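Local coordinates for CurF (Lyngbya majuscula, PDB 2Q35), which catalyses a decarboxylation in polyketide chain beta-branching through its ECH2 domain, a lyase of the crotonase (enoyl-CoA hydratase/isomerase) family, at the interface of chains A and B. Numbering follows the deposited sequence. Chains: chain A/B, CurF.

Contact 1: the interface of chains A and B. Residues chain A 152-153, 156-157; chain B 113-114, 188, 192, 204, 207.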
loop_
_atom_site.group_PDB
_atom_site.type_symbol
_atom_site.label_atom_id
_atom_site.label_comp_id
_atom_site.label_asym_id
_atom_site.label_seq_id
_atom_site.Cartn_x
_atom_site.Cartn_y
_atom_site.Cartn_z
ATOM N N GLN A 152 -8.378 7.817 3.795
ATOM C CA GLN A 152 -8.427 8.919 4.779
ATOM C C GLN A 152 -9.285 10.086 4.275
ATOM O O GLN A 152 -10.203 10.574 4.948
ATOM C CB GLN A 152 -6.997 9.426 5.003
ATOM C CG GLN A 152 -6.784 10.246 6.218
ATOM C CD GLN A 152 -6.345 9.422 7.406
ATOM O OE1 GLN A 152 -6.600 8.220 7.479
ATOM N NE2 GLN A 152 -5.686 10.065 8.338
ATOM N N GLU A 153 -9.006 10.536 3.067
ATOM C CA GLU A 153 -9.700 11.733 2.606
ATOM C C GLU A 153 -11.180 11.467 2.332
ATOM O O GLU A 153 -12.034 12.287 2.690
ATOM C CB GLU A 153 -9.032 12.322 1.374
ATOM C CG GLU A 153 -9.599 13.695 1.026
ATOM C CD GLU A 153 -9.121 14.209 -0.321
ATOM O OE1 GLU A 153 -7.907 14.440 -0.466
ATOM O OE2 GLU A 153 -9.956 14.397 -1.232
ATOM N N TYR A 156 -12.967 11.053 5.884
ATOM C CA TYR A 156 -13.125 12.315 6.618
ATOM C C TYR A 156 -14.066 13.320 5.982
ATOM O O TYR A 156 -14.808 13.999 6.706
ATOM C CB TYR A 156 -11.784 13.009 6.828
ATOM C CG TYR A 156 -11.006 12.625 8.064
ATOM C CD1 TYR A 156 -11.254 13.258 9.288
ATOM C CD2 TYR A 156 -9.981 11.686 7.998
ATOM C CE1 TYR A 156 -10.500 12.939 10.454
ATOM C CE2 TYR A 156 -9.217 11.370 9.136
ATOM C CZ TYR A 156 -9.484 12.004 10.355
ATOM O OH TYR A 156 -8.755 11.726 11.485
ATOM N N THR A 157 -13.999 13.478 4.656
ATOM C CA THR A 157 -14.803 14.515 3.995
ATOM C C THR A 157 -16.244 14.092 3.669
ATOM O O THR A 157 -17.130 14.949 3.575
ATOM C CB THR A 157 -14.175 15.039 2.688
ATOM O OG1 THR A 157 -14.237 14.028 1.679
ATOM C CG2 THR A 157 -12.739 15.537 2.890
ATOM N N ASP B 113 -2.186 13.855 9.865
ATOM C CA ASP B 113 -3.195 13.006 9.257
ATOM C C ASP B 113 -3.258 13.163 7.752
ATOM O O ASP B 113 -3.553 12.204 7.025
ATOM C CB ASP B 113 -4.541 13.295 9.891
ATOM C CG ASP B 113 -4.482 13.142 11.398
ATOM O OD1 ASP B 113 -4.396 11.987 11.898
ATOM O OD2 ASP B 113 -4.427 14.174 12.085
ATOM N N PHE B 114 -2.961 14.373 7.296
ATOM C CA PHE B 114 -2.888 14.697 5.867
ATOM C C PHE B 114 -1.608 15.481 5.622
ATOM O O PHE B 114 -1.117 16.168 6.523
ATOM C CB PHE B 114 -4.066 15.581 5.504
ATOM C CG PHE B 114 -5.395 14.891 5.653
ATOM C CD1 PHE B 114 -6.103 14.982 6.852
ATOM C CD2 PHE B 114 -5.927 14.147 4.610
ATOM C CE1 PHE B 114 -7.323 14.332 6.995
ATOM C CE2 PHE B 114 -7.156 13.521 4.736
ATOM C CZ PHE B 114 -7.833 13.590 5.936
ATOM N N LEU B 188 -8.784 21.904 1.999
ATOM C CA LEU B 188 -9.046 20.580 2.538
ATOM C C LEU B 188 -9.535 20.716 3.982
ATOM O O LEU B 188 -10.492 20.023 4.373
ATOM C CB LEU B 188 -7.781 19.722 2.464
ATOM C CG LEU B 188 -7.841 18.320 3.100
ATOM C CD1 LEU B 188 -8.973 17.451 2.530
ATOM C CD2 LEU B 188 -6.463 17.663 2.958
ATOM N N ILE B 192 -13.029 19.276 5.754
ATOM C CA ILE B 192 -13.019 18.393 6.941
ATOM C C ILE B 192 -13.848 19.014 8.069
ATOM O O ILE B 192 -14.621 18.300 8.748
ATOM C CB ILE B 192 -11.593 18.086 7.375
ATOM C CG1 ILE B 192 -10.897 17.240 6.304
ATOM C CG2 ILE B 192 -11.583 17.309 8.721
ATOM C CD1 ILE B 192 -9.383 17.055 6.564
ATOM N N LYS B 204 -10.783 10.072 14.178
ATOM C CA LYS B 204 -9.318 10.139 14.187
ATOM C C LYS B 204 -8.751 9.111 15.153
ATOM O O LYS B 204 -7.752 8.427 14.835
ATOM C CB LYS B 204 -8.824 11.551 14.557
ATOM C CG LYS B 204 -7.317 11.591 14.659
ATOM C CD LYS B 204 -6.773 12.967 14.893
ATOM C CE LYS B 204 -5.308 12.883 15.294
ATOM N NZ LYS B 204 -4.573 14.112 14.900
ATOM N N LEU B 207 -9.080 5.679 13.384
ATOM C CA LEU B 207 -8.151 5.528 12.265
ATOM C C LEU B 207 -6.681 5.434 12.694
ATOM O O LEU B 207 -5.869 4.806 12.004
ATOM C CB LEU B 207 -8.309 6.686 11.269
ATOM C CG LEU B 207 -9.652 6.727 10.545
ATOM C CD1 LEU B 207 -9.793 7.999 9.717
ATOM C CD2 LEU B 207 -9.803 5.516 9.641
HETATM O O HOH W 1 -16.260 16.482 6.949
HETATM O O HOH W 2 -6.470 10.303 11.052
#
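Helix 148-157 of chain A, with helical torsions at the residues that face the partner, meets chain B where the loop residue B:Asp113 leads into strand 114-118, with helices 178-192 and 197-230 flanking it. The aromatic pair at the centre shows how two rings can join subunits without stacking. B:Phe114 turns its CE1–CZ edge towards a face of A:Tyr156 in an edge-to-face contact, the planes 69° apart and the centroids 5.3 Å from each other. The tip of B:Phe114 also reaches the chain A helix, with CZ 3.5 Å from A:Gln152 CG and CE2 close to the backbone of A:Glu153. On the CE2 side of the tyrosine, the CD1 branch of B:Leu207 slides past in the opposite direction, 3.5 Å from A:Tyr156 CE2. A:Gln152 starts with CG anti to its backbone N (chi1 -163°) and bends at chi2, bringing its amide NE2 to the carbonyl B:Asp113 O in a weak hydrogen bond. The phenol OH of A:Tyr156, which crosses B:Lys204 obliquely, binds water 2 at 2.7 Å; this water passes the link on to B:Asp113 OD1. The other carboxylate oxygen, B:Asp113 OD2, receives B:Lys204 NZ at 2.8 Å on its syn lone pair, a salt bridge that probably steadies the carboxylate. Water 1 joins the carbonyls A:Tyr156 O and B:Ile192 O. The site thus probably helps to hold an aromatic side chain of one subunit against its neighbour in the trimeric assembly.

Contact 2: the interface of chains A and B. Residues chain A 139, 143, 221-222, 225; chain B 206-207, 210.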
loop_
_atom_site.group_PDB
_atom_site.type_symbol
_atom_site.label_atom_id
_atom_site.label_comp_id
_atom_site.label_asym_id
_atom_site.label_seq_id
_atom_site.Cartn_x
_atom_site.Cartn_y
_atom_site.Cartn_z
ATOM N N SER A 139 -13.159 1.548 7.319
ATOM C CA SER A 139 -11.753 1.914 7.376
ATOM C C SER A 139 -10.860 0.717 7.023
ATOM O O SER A 139 -9.887 0.854 6.281
ATOM C CB SER A 139 -11.396 2.541 8.724
ATOM O OG SER A 139 -11.283 1.596 9.771
ATOM N N ARG A 143 -8.806 1.203 3.451
ATOM C CA ARG A 143 -7.355 1.301 3.571
ATOM C C ARG A 143 -6.682 0.153 2.837
ATOM O O ARG A 143 -5.676 0.356 2.159
ATOM C CB ARG A 143 -6.902 1.384 5.036
ATOM C CG ARG A 143 -7.396 2.661 5.676
ATOM C CD ARG A 143 -6.581 3.125 6.852
ATOM N NE ARG A 143 -6.985 2.492 8.100
ATOM C CZ ARG A 143 -6.633 2.950 9.301
ATOM N NH1 ARG A 143 -5.890 4.043 9.400
ATOM N NH2 ARG A 143 -7.021 2.318 10.402
ATOM N N LYS A 221 -16.178 -2.592 16.220
ATOM C CA LYS A 221 -15.614 -1.310 16.665
ATOM C C LYS A 221 -16.286 -0.126 15.953
ATOM O O LYS A 221 -16.634 0.890 16.591
ATOM C CB LYS A 221 -14.097 -1.265 16.465
ATOM C CG LYS A 221 -13.292 -2.161 17.387
ATOM C CD LYS A 221 -11.803 -1.961 17.176
ATOM C CE LYS A 221 -10.970 -2.821 18.126
ATOM N NZ LYS A 221 -9.544 -2.905 17.668
ATOM N N GLU A 222 -16.483 -0.247 14.636
ATOM C CA GLU A 222 -17.164 0.808 13.898
ATOM C C GLU A 222 -18.609 0.959 14.382
ATOM O O GLU A 222 -19.085 2.084 14.585
ATOM C CB GLU A 222 -17.095 0.558 12.383
ATOM C CG GLU A 222 -15.696 0.802 11.816
ATOM C CD GLU A 222 -15.723 1.053 10.312
ATOM O OE1 GLU A 222 -16.778 0.762 9.701
ATOM O OE2 GLU A 222 -14.695 1.545 9.793
ATOM N N ILE A 225 -18.726 3.017 17.761
ATOM C CA ILE A 225 -18.416 4.451 17.636
ATOM C C ILE A 225 -19.574 5.107 16.886
ATOM O O ILE A 225 -20.006 6.226 17.209
ATOM C CB ILE A 225 -17.070 4.658 16.872
ATOM C CG1 ILE A 225 -15.918 4.016 17.650
ATOM C CG2 ILE A 225 -16.793 6.157 16.604
ATOM C CD1 ILE A 225 -14.699 3.702 16.783
ATOM N N HIS B 206 -10.101 6.248 16.048
ATOM C CA HIS B 206 -10.286 4.961 15.395
ATOM C C HIS B 206 -9.245 4.713 14.294
ATOM O O HIS B 206 -8.573 3.674 14.298
ATOM C CB HIS B 206 -11.710 4.894 14.846
ATOM C CG HIS B 206 -11.981 3.671 14.021
ATOM N ND1 HIS B 206 -12.126 2.421 14.575
ATOM C CD2 HIS B 206 -12.128 3.515 12.685
ATOM C CE1 HIS B 206 -12.340 1.537 13.612
ATOM N NE2 HIS B 206 -12.362 2.179 12.456
ATOM N N LEU B 207 -9.080 5.679 13.384
ATOM C CA LEU B 207 -8.151 5.528 12.265
ATOM C C LEU B 207 -6.681 5.434 12.694
ATOM O O LEU B 207 -5.869 4.806 12.004
ATOM C CB LEU B 207 -8.309 6.686 11.269
ATOM C CG LEU B 207 -9.652 6.727 10.545
ATOM C CD1 LEU B 207 -9.793 7.999 9.717
ATOM C CD2 LEU B 207 -9.803 5.516 9.641
ATOM N N ASP B 210 -4.183 1.649 14.929
ATOM C CA ASP B 210 -3.217 0.602 14.569
ATOM C C ASP B 210 -1.777 1.121 14.604
ATOM O O ASP B 210 -0.883 0.467 15.152
ATOM C CB ASP B 210 -3.545 -0.010 13.204
ATOM C CG ASP B 210 -4.790 -0.907 13.234
ATOM O OD1 ASP B 210 -5.230 -1.347 14.330
ATOM O OD2 ASP B 210 -5.323 -1.185 12.139
HETATM O O HOH W 3 -6.382 1.928 13.100
#
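This is a helix-to-helix interface between two copies of the same protein, and it probably helps to set the register of neighbouring subunits in the trimer typical of the crotonase family. B:His206 and the carbonyl of B:Leu207 are polar groups that chain B brings. The histidine starts with CG anti to its backbone N (chi1 174°) and pushes its ring between A:Ser139, A:Glu222 and A:Ile225. A hydrogen bond of 3.0 Å, its direction undecided, joins B:His206 NE2 to the hydroxyl A:Ser139 OG. Beside B:His206 ND1, the methyl A:Ile225 CD1 packs obliquely, 3.6 Å away. The side chain of A:Glu222 crosses B:His206 at about a right angle, its carboxylate plane turned 60° from the ring, and serves as a second shell: A:Glu222 OE2 takes the backbone A:Ser139 N at 2.9 Å on the syn lone pair, in an almost straight bond. That nearby acid could favour a protonated imidazole, although the charge is not seen. A:Arg143, its chain bent at chi3, lays the edge of its guanidinium on B:Leu207 O; NH1 donates at 2.7 Å along a lone pair in the carbonyl plane, while the second bond, from NH2, is weak. One guanidinium face is covered by the methyl B:Leu207 CD2, which also packs tightly on A:Ser139 CB. Water 3 ties A:Arg143 NH2 to B:His206 O and the backbone B:Asp210 N. In the fold, chain A offers helix 138-146 and a later stretch of helix 197-230, and chain B an earlier stretch of its own helix 197-230.

Contact 3: the interface of chains A and B. Residues chain A 128, 131-134, 155-156, 229; chain B 92, 192, 195-196, 198-200, 202-203.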
loop_
_atom_site.group_PDB
_atom_site.type_symbol
_atom_site.label_atom_id
_atom_site.label_comp_id
_atom_site.label_asym_id
_atom_site.label_seq_id
_atom_site.Cartn_x
_atom_site.Cartn_y
_atom_site.Cartn_z
ATOM N N MET A 128 -19.735 10.712 6.929
ATOM C CA MET A 128 -19.356 11.955 7.602
ATOM C C MET A 128 -20.006 13.202 6.998
ATOM O O MET A 128 -20.030 14.266 7.634
ATOM C CB MET A 128 -17.834 12.102 7.681
ATOM C CG MET A 128 -17.169 11.080 8.640
ATOM S SD MET A 128 -17.417 11.524 10.370
ATOM C CE MET A 128 -16.111 12.724 10.597
ATOM N N GLY A 131 -22.607 13.541 9.102
ATOM C CA GLY A 131 -22.033 14.014 10.359
ATOM C C GLY A 131 -21.673 12.916 11.335
ATOM O O GLY A 131 -21.322 13.223 12.478
ATOM N N PHE A 132 -21.757 11.654 10.897
ATOM C CA PHE A 132 -21.475 10.523 11.807
ATOM C C PHE A 132 -20.435 9.583 11.204
ATOM O O PHE A 132 -20.062 9.707 10.029
ATOM C CB PHE A 132 -22.754 9.772 12.216
ATOM C CG PHE A 132 -23.585 9.300 11.059
ATOM C CD1 PHE A 132 -23.191 8.211 10.303
ATOM C CD2 PHE A 132 -24.767 9.955 10.723
ATOM C CE1 PHE A 132 -23.956 7.773 9.222
ATOM C CE2 PHE A 132 -25.535 9.519 9.635
ATOM C CZ PHE A 132 -25.135 8.439 8.900
ATOM N N THR A 133 -19.910 8.688 12.034
ATOM C CA THR A 133 -18.779 7.835 11.627
ATOM C C THR A 133 -19.258 6.580 10.884
ATOM O O THR A 133 -20.442 6.229 10.960
ATOM C CB THR A 133 -17.937 7.434 12.851
ATOM O OG1 THR A 133 -18.800 6.812 13.810
ATOM C CG2 THR A 133 -17.316 8.677 13.508
ATOM N N PRO A 134 -18.364 5.932 10.114
ATOM C CA PRO A 134 -18.765 4.796 9.251
ATOM C C PRO A 134 -19.237 3.532 9.973
ATOM O O PRO A 134 -19.059 3.384 11.189
ATOM C CB PRO A 134 -17.480 4.472 8.459
ATOM C CG PRO A 134 -16.667 5.729 8.538
ATOM C CD PRO A 134 -16.953 6.327 9.895
ATOM N N ILE A 155 -13.094 9.205 3.685
ATOM C CA ILE A 155 -13.828 8.950 4.942
ATOM C C ILE A 155 -14.025 10.259 5.724
ATOM O O ILE A 155 -15.133 10.577 6.162
ATOM C CB ILE A 155 -13.108 7.882 5.801
ATOM C CG1 ILE A 155 -13.104 6.543 5.058
ATOM C CG2 ILE A 155 -13.799 7.694 7.152
ATOM C CD1 ILE A 155 -12.271 5.451 5.737
ATOM N N TYR A 156 -12.967 11.053 5.884
ATOM C CA TYR A 156 -13.125 12.315 6.618
ATOM C C TYR A 156 -14.066 13.320 5.982
ATOM O O TYR A 156 -14.808 13.999 6.706
ATOM C CB TYR A 156 -11.784 13.009 6.828
ATOM C CG TYR A 156 -11.006 12.625 8.064
ATOM C CD1 TYR A 156 -11.254 13.258 9.288
ATOM C CD2 TYR A 156 -9.981 11.686 7.998
ATOM C CE1 TYR A 156 -10.500 12.939 10.454
ATOM C CE2 TYR A 156 -9.217 11.370 9.136
ATOM C CZ TYR A 156 -9.484 12.004 10.355
ATOM O OH TYR A 156 -8.755 11.726 11.485
ATOM N N THR A 229 -21.783 8.543 17.736
ATOM C CA THR A 229 -21.756 9.746 16.886
ATOM C C THR A 229 -23.047 9.984 16.104
ATOM O O THR A 229 -23.360 11.141 15.754
ATOM C CB THR A 229 -20.543 9.758 15.937
ATOM O OG1 THR A 229 -20.651 8.681 15.000
ATOM C CG2 THR A 229 -19.238 9.654 16.707
ATOM N N PRO B 92 -7.903 16.420 13.721
ATOM C CA PRO B 92 -7.065 16.204 12.526
ATOM C C PRO B 92 -6.072 17.337 12.248
ATOM O O PRO B 92 -6.379 18.527 12.457
ATOM C CB PRO B 92 -8.077 16.154 11.368
ATOM C CG PRO B 92 -9.414 16.186 11.950
ATOM C CD PRO B 92 -9.348 16.360 13.442
ATOM N N ILE B 192 -13.029 19.276 5.754
ATOM C CA ILE B 192 -13.019 18.393 6.941
ATOM C C ILE B 192 -13.848 19.014 8.069
ATOM O O ILE B 192 -14.621 18.300 8.748
ATOM C CB ILE B 192 -11.593 18.086 7.375
ATOM C CG1 ILE B 192 -10.897 17.240 6.304
ATOM C CG2 ILE B 192 -11.583 17.309 8.721
ATOM C CD1 ILE B 192 -9.383 17.055 6.564
ATOM N N SER B 195 -17.782 18.649 9.447
ATOM C CA SER B 195 -18.285 17.607 10.353
ATOM C C SER B 195 -18.297 18.079 11.796
ATOM O O SER B 195 -17.499 18.938 12.177
ATOM C CB SER B 195 -17.381 16.387 10.267
ATOM O OG SER B 195 -17.490 15.759 9.004
ATOM N N PRO B 196 -19.174 17.485 12.620
ATOM C CA PRO B 196 -19.189 17.778 14.051
ATOM C C PRO B 196 -17.850 17.401 14.678
ATOM O O PRO B 196 -17.247 16.364 14.316
ATOM C CB PRO B 196 -20.293 16.855 14.593
ATOM C CG PRO B 196 -21.177 16.531 13.395
ATOM C CD PRO B 196 -20.216 16.509 12.234
ATOM N N LEU B 198 -17.167 16.198 17.587
ATOM C CA LEU B 198 -17.250 14.897 18.269
ATOM C C LEU B 198 -16.937 13.758 17.300
ATOM O O LEU B 198 -16.205 12.826 17.645
ATOM C CB LEU B 198 -18.642 14.666 18.902
ATOM C CG LEU B 198 -18.690 13.511 19.922
ATOM C CD1 LEU B 198 -18.151 13.959 21.276
ATOM C CD2 LEU B 198 -20.101 12.951 20.095
ATOM N N SER B 199 -17.469 13.870 16.076
ATOM C CA SER B 199 -17.281 12.826 15.065
ATOM C C SER B 199 -15.847 12.828 14.540
ATOM O O SER B 199 -15.259 11.763 14.291
ATOM C CB SER B 199 -18.272 13.028 13.913
ATOM O OG SER B 199 -19.612 12.850 14.357
ATOM N N LEU B 200 -15.278 14.021 14.373
ATOM C CA LEU B 200 -13.870 14.124 13.925
ATOM C C LEU B 200 -12.918 13.471 14.933
ATOM O O LEU B 200 -12.020 12.712 14.549
ATOM C CB LEU B 200 -13.481 15.571 13.676
ATOM C CG LEU B 200 -14.163 16.218 12.458
ATOM C CD1 LEU B 200 -13.863 17.737 12.504
ATOM C CD2 LEU B 200 -13.678 15.598 11.182
ATOM N N ALA B 202 -13.615 11.210 17.283
ATOM C CA ALA B 202 -13.888 9.765 17.354
ATOM C C ALA B 202 -13.288 9.028 16.154
ATOM O O ALA B 202 -12.641 7.976 16.290
ATOM C CB ALA B 202 -15.360 9.519 17.452
ATOM N N LEU B 203 -13.458 9.615 14.968
ATOM C CA LEU B 203 -12.930 8.998 13.770
ATOM C C LEU B 203 -11.414 8.953 13.816
ATOM O O LEU B 203 -10.822 7.931 13.489
ATOM C CB LEU B 203 -13.396 9.791 12.520
ATOM C CG LEU B 203 -12.914 9.202 11.194
ATOM C CD1 LEU B 203 -13.445 7.794 10.983
ATOM C CD2 LEU B 203 -13.358 10.147 10.013
HETATM O O HOH W 4 -16.260 16.482 6.949
HETATM O O HOH W 5 -21.643 13.315 16.339
HETATM O O HOH W 6 -19.288 16.805 7.046
#
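Apolar contact dominates this crotonase-family interface, in which the start of helix 197-230 of chain B meets helix 127-130, the loop after it and helix 148-157 of chain A. B:Leu203, with CG anti to its backbone N (chi1 -179°), sets its methyl CD2 squarely over the face of the A:Tyr156 ring, 3.9 Å from the centroid. The same fork straddles A:Ile155 CG2, and its CD1 also meets A:Pro134 CD. A:Met128 bends at chi2 and chi3 so that its terminal methyl CE lies 3.8 Å from B:Leu200 CD2 and equally near B:Leu203 CD2. B:Leu200 CD2 sits in plane at the edge of the tyrosine. B:Pro92 CG touches A:Tyr156 CE1 at 3.7 Å. An alanine in place of A:Tyr156 removes the ring under B:Leu203 CD2 and beside B:Pro92, which would probably loosen the packing of the two chains here.

Among the direct hydrogen bonds, B:Ser199 OG donates to the carbonyl A:Gly131 O at 2.6 Å, in the carbonyl plane; that from B:Ser195 OG to A:Met128 O is weak. Behind them, A:Thr229 OG1 receives A:Thr133 N at 3.1 Å, which probably braces the loop.

Waters complete the polar links: water 5 bridges B:Ser199 OG and A:Thr229 O, and water 6 joins B:Ser195 OG to A:Met128 O.

The three contacts form one continuous A–B surface, their C-alpha centres about 9 Å apart for contacts 1 and 3, 11 Å for contacts 2 and 3, and 12 Å for contacts 1 and 2. A:Tyr156 and B:Ile192 belong to both contact 1 and contact 3, and B:Leu207 joins contact 1 to contact 2. Helix 197-230 of chain B runs through all three, so a shift in it would probably be felt in each. Chain A brings a later part of its own helix 197-230 to contacts 2 and 3, as expected of a head-to-tail interface repeated around a trimer.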